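Local coordinates for cytosine deaminase (Klebsiella pneumoniae, PDB 4R85), which probably catalyses the hydrolytic deamination of cytosine and 5-methylcytosine at an iron(II) centre, at residues N5-R9 / R46-P50; I301-F305 / F347-S352. One frame throughout, in Å; residues are numbered along the deposited sequence.

Interaction 1. Residues N5-R9 / R46-P50; sequences NARLR and RLAIP
Leu-47 lays its methyl CD1 over one face of the peptide group joining Leu-8 to Arg-9, with CD1 at 3.6 Å from Leu-8 C. Two other peptide groups meet through their carbonyl oxygens. Arg-46 O receives the N-H of Arg-7 at N-to-O 2.9 Å, and the N-H of Ala-48 meets Arg-7 O at N-to-O 2.8 Å. Arg-7 thus bonds to both neighbours of Leu-47, the pattern of a parallel bridge. It is a single one, consistent with end-to-end directions 48° apart. Where the next direct bond could follow, water 1 intervenes, accepting from Arg-9 N and donating to Ala-48 O at 2.7 Å.

Leu-47 CB starts out away from 5-9, but CG stands anti to the backbone N (chi1 -162°), which is what turns CD1 back over that peptide. The aliphatic part of Arg-9 passes Ile-49 at an angle, its CG 3.7 Å from Ile-49 CG2, and then carries its guanidinium beyond the contact to salt bridges with Asp-346 and Asp-380. On the other side of the bridge, the methyls Ala-6 CB and Ala-48 CB pack at 4.1 Å, and Ala-48 also touches Leu-17 of strand 14-20. The guanidinium of Arg-46 leads away to Asp-376.

Strand 2-7 belongs to a four-stranded sheet, while strand 47-57 runs on to the iron ligand His-56. The bridge lies within the small beta domain, joining the N-terminal strands to the early part of 47-57, which pairs there with strand 372-375 before entering the barrel as its first strand, a layout in keeping with the amidohydrolase fold.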
# COMPACT_ATOMS: atom_id res chain seq x y z
N ASN A 5 23.29 20.50 6.80
CA ASN A 5 22.10 20.26 7.61
C ASN A 5 21.39 18.98 7.23
O ASN A 5 20.16 18.90 7.27
CB ASN A 5 21.13 21.44 7.53
CG ASN A 5 21.70 22.72 8.11
OD1 ASN A 5 22.50 22.69 9.05
ND2 ASN A 5 21.28 23.86 7.56
N ALA A 6 22.16 17.97 6.84
CA ALA A 6 21.57 16.71 6.40
C ALA A 6 21.58 15.70 7.53
O ALA A 6 22.56 15.59 8.27
CB ALA A 6 22.32 16.17 5.21
N ARG A 7 20.49 14.96 7.66
CA ARG A 7 20.47 13.81 8.55
C ARG A 7 21.01 12.60 7.81
O ARG A 7 20.85 12.48 6.59
CB ARG A 7 19.06 13.53 9.04
CG ARG A 7 18.42 14.69 9.80
CD ARG A 7 18.92 14.78 11.22
NE ARG A 7 18.58 13.59 11.98
CZ ARG A 7 17.45 13.44 12.66
NH1 ARG A 7 17.24 12.31 13.33
NH2 ARG A 7 16.54 14.41 12.69
N LEU A 8 21.64 11.69 8.54
CA LEU A 8 21.99 10.39 7.99
C LEU A 8 21.17 9.34 8.73
O LEU A 8 20.65 9.61 9.81
CB LEU A 8 23.49 10.12 8.12
CG LEU A 8 24.36 11.09 7.30
CD1 LEU A 8 25.83 10.84 7.59
CD2 LEU A 8 24.06 10.95 5.79
N ARG A 9 21.03 8.16 8.13
CA ARG A 9 20.13 7.15 8.68
C ARG A 9 20.54 6.67 10.07
O ARG A 9 21.70 6.36 10.31
CB ARG A 9 19.99 5.96 7.73
CG ARG A 9 19.16 6.26 6.50
CD ARG A 9 18.83 4.99 5.72
NE ARG A 9 18.20 4.01 6.61
CZ ARG A 9 18.52 2.72 6.65
NH1 ARG A 9 19.46 2.25 5.85
NH2 ARG A 9 17.88 1.91 7.49
N ARG A 46 16.68 17.39 6.56
CA ARG A 46 16.16 16.21 5.87
C ARG A 46 17.21 15.13 5.71
O ARG A 46 18.41 15.39 5.72
CB ARG A 46 15.60 16.60 4.51
CG ARG A 46 14.34 17.40 4.61
CD ARG A 46 13.93 17.91 3.26
NE ARG A 46 12.79 18.82 3.37
CZ ARG A 46 12.88 20.13 3.20
NH1 ARG A 46 14.04 20.69 2.91
NH2 ARG A 46 11.79 20.89 3.31
N LEU A 47 16.74 13.90 5.56
CA LEU A 47 17.59 12.74 5.41
C LEU A 47 18.33 12.69 4.06
O LEU A 47 17.71 12.86 3.00
CB LEU A 47 16.70 11.51 5.57
CG LEU A 47 17.20 10.11 5.86
CD1 LEU A 47 18.09 10.09 7.08
CD2 LEU A 47 15.98 9.23 6.07
N ALA A 48 19.64 12.47 4.09
CA ALA A 48 20.39 12.13 2.88
C ALA A 48 20.66 10.63 2.87
O ALA A 48 21.14 10.08 3.86
CB ALA A 48 21.71 12.90 2.82
N ILE A 49 20.33 9.96 1.77
CA ILE A 49 20.52 8.51 1.67
C ILE A 49 21.13 8.16 0.32
O ILE A 49 21.04 8.95 -0.63
CB ILE A 49 19.18 7.75 1.76
CG1 ILE A 49 18.20 8.31 0.72
CG2 ILE A 49 18.59 7.84 3.15
CD1 ILE A 49 16.98 7.44 0.51
N PRO A 50 21.76 6.99 0.23
CA PRO A 50 22.16 6.50 -1.09
C PRO A 50 20.89 6.22 -1.92
O PRO A 50 19.79 6.13 -1.36
CB PRO A 50 22.93 5.22 -0.77
CG PRO A 50 22.38 4.77 0.56
CD PRO A 50 22.16 6.06 1.30
O HOH W 1 21.90 7.95 5.39

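Interaction 2. Residues I301-F305 / F347-S352; sequences INVCF and FVTDNS
Phe-347 and Phe-305 form the apolar centre, their side chains lying side by side and pointing the same way, with Phe-305 CD2 3.6 Å from Phe-347 CB. Their rings are oblique, the planes 52° apart. Val-303 CG1 adds a methyl against Phe-347 CE1 at 3.9 Å, and Val-293 of helix 293-298 packs on both Val-303 and Phe-305. This is the seam of the amidohydrolase TIM barrel: Phe-305 N, on the last barrel strand, donates to Phe-347 O at 2.9 Å, while Val-348 shares a backbone hydrogen bond with Val-53 of the first. The segment before helix 350-355 thereby links the two strands.

Farther out, Val-303 O lies in the plane of the Phe-347 ring, at its edge, 3.4 Å from CD1. The same oxygen accepts Asn-351 ND2, which approaches in the carbonyl plane at N-to-O 2.9 Å. Asn-302 answers in the reverse direction: CG anti to the backbone N (chi1 -168°) swings its amide toward the helix, where ND2 donates to Asn-351 O at 2.8 Å in a nearly straight bond (176°). Asn-266 OD1 also bonds to Asn-302 ND2. At the other end, water 2 donates to Phe-305 O and accepts from Ser-352 OG at 2.6 Å.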
# COMPACT_ATOMS: atom_id res chain seq x y z
N ILE A 301 19.78 -13.13 7.29
CA ILE A 301 19.83 -13.42 5.85
C ILE A 301 19.40 -12.15 5.13
O ILE A 301 18.44 -11.49 5.54
CB ILE A 301 18.92 -14.61 5.53
CG1 ILE A 301 19.51 -15.89 6.14
CG2 ILE A 301 18.68 -14.76 4.02
CD1 ILE A 301 18.54 -17.06 6.16
N ASN A 302 20.13 -11.76 4.09
CA ASN A 302 19.82 -10.54 3.37
C ASN A 302 18.55 -10.67 2.53
O ASN A 302 18.48 -11.53 1.66
CB ASN A 302 20.97 -10.14 2.45
CG ASN A 302 20.80 -8.74 1.91
OD1 ASN A 302 20.59 -7.79 2.66
ND2 ASN A 302 20.89 -8.60 0.59
N VAL A 303 17.57 -9.81 2.79
CA VAL A 303 16.32 -9.82 2.02
C VAL A 303 15.94 -8.38 1.67
O VAL A 303 16.29 -7.44 2.39
CB VAL A 303 15.18 -10.55 2.81
CG1 VAL A 303 14.91 -9.85 4.14
CG2 VAL A 303 13.89 -10.67 1.98
N CYS A 304 15.28 -8.18 0.54
CA CYS A 304 14.86 -6.84 0.16
C CYS A 304 13.57 -6.86 -0.65
O CYS A 304 13.07 -7.93 -0.98
CB CYS A 304 15.99 -6.14 -0.61
SG CYS A 304 16.40 -6.97 -2.16
N PHE A 305 13.02 -5.68 -0.94
CA PHE A 305 11.73 -5.56 -1.64
C PHE A 305 11.90 -5.00 -3.05
O PHE A 305 12.80 -4.20 -3.31
CB PHE A 305 10.78 -4.65 -0.89
CG PHE A 305 10.28 -5.21 0.41
CD1 PHE A 305 9.68 -6.46 0.46
CD2 PHE A 305 10.40 -4.48 1.59
CE1 PHE A 305 9.21 -6.99 1.66
CE2 PHE A 305 9.93 -4.99 2.80
CZ PHE A 305 9.34 -6.25 2.83
N PHE A 347 15.54 -2.22 3.45
CA PHE A 347 14.96 -3.17 2.50
C PHE A 347 14.83 -2.64 1.08
O PHE A 347 14.53 -3.41 0.16
CB PHE A 347 13.61 -3.68 3.02
CG PHE A 347 13.72 -4.37 4.35
CD1 PHE A 347 14.36 -5.60 4.45
CD2 PHE A 347 13.23 -3.78 5.50
CE1 PHE A 347 14.49 -6.24 5.68
CE2 PHE A 347 13.36 -4.41 6.73
CZ PHE A 347 13.99 -5.64 6.82
N VAL A 348 15.06 -1.34 0.90
CA VAL A 348 14.99 -0.74 -0.42
C VAL A 348 16.23 0.08 -0.76
O VAL A 348 16.26 0.78 -1.77
CB VAL A 348 13.74 0.13 -0.58
CG1 VAL A 348 12.48 -0.74 -0.42
CG2 VAL A 348 13.77 1.26 0.43
N THR A 349 17.25 -0.02 0.09
CA THR A 349 18.54 0.60 -0.19
C THR A 349 19.69 -0.40 0.03
O THR A 349 20.06 -1.15 -0.89
CB THR A 349 18.79 1.91 0.64
OG1 THR A 349 18.71 1.64 2.05
CG2 THR A 349 17.78 3.00 0.26
N ASP A 350 20.25 -0.41 1.23
CA ASP A 350 21.41 -1.24 1.57
C ASP A 350 21.28 -2.71 1.19
O ASP A 350 22.20 -3.28 0.60
CB ASP A 350 21.74 -1.16 3.07
CG ASP A 350 22.07 0.25 3.53
OD1 ASP A 350 22.29 1.14 2.68
OD2 ASP A 350 22.12 0.46 4.76
N ASN A 351 20.16 -3.34 1.56
CA ASN A 351 20.03 -4.78 1.35
C ASN A 351 19.92 -5.08 -0.14
O ASN A 351 20.45 -6.09 -0.63
CB ASN A 351 18.79 -5.31 2.05
CG ASN A 351 18.90 -5.25 3.56
OD1 ASN A 351 19.84 -4.66 4.11
ND2 ASN A 351 17.96 -5.88 4.25
N SER A 352 19.22 -4.22 -0.86
CA SER A 352 19.09 -4.34 -2.31
C SER A 352 20.43 -4.15 -3.02
O SER A 352 20.75 -4.87 -3.97
CB SER A 352 18.06 -3.34 -2.81
OG SER A 352 16.81 -3.54 -2.18
O HOH W 2 14.76 -2.30 -3.16

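Overall arrangement
From the N terminus, interaction 1 comes first: 5-9 meets 46-50 and closes a loop of 36 residues, rich in strand and without helix. Interaction 2 follows in series, neither nested nor crossed; 301-305 and 347-352 close a loop of 41 residues that includes helices 322-332 and 338-342. The centres of interactions 1 and 2 lie about 19 Å apart. Strand 47-57 connects them, since it starts in interaction 1 and its later residues pack on 347-352. Arg-9 and Asp-350 form a long, weak ion pair between the contacts, and Pro-50 packs on Thr-349. Together they tie the small beta domain to the seam between the barrel's last and first strands.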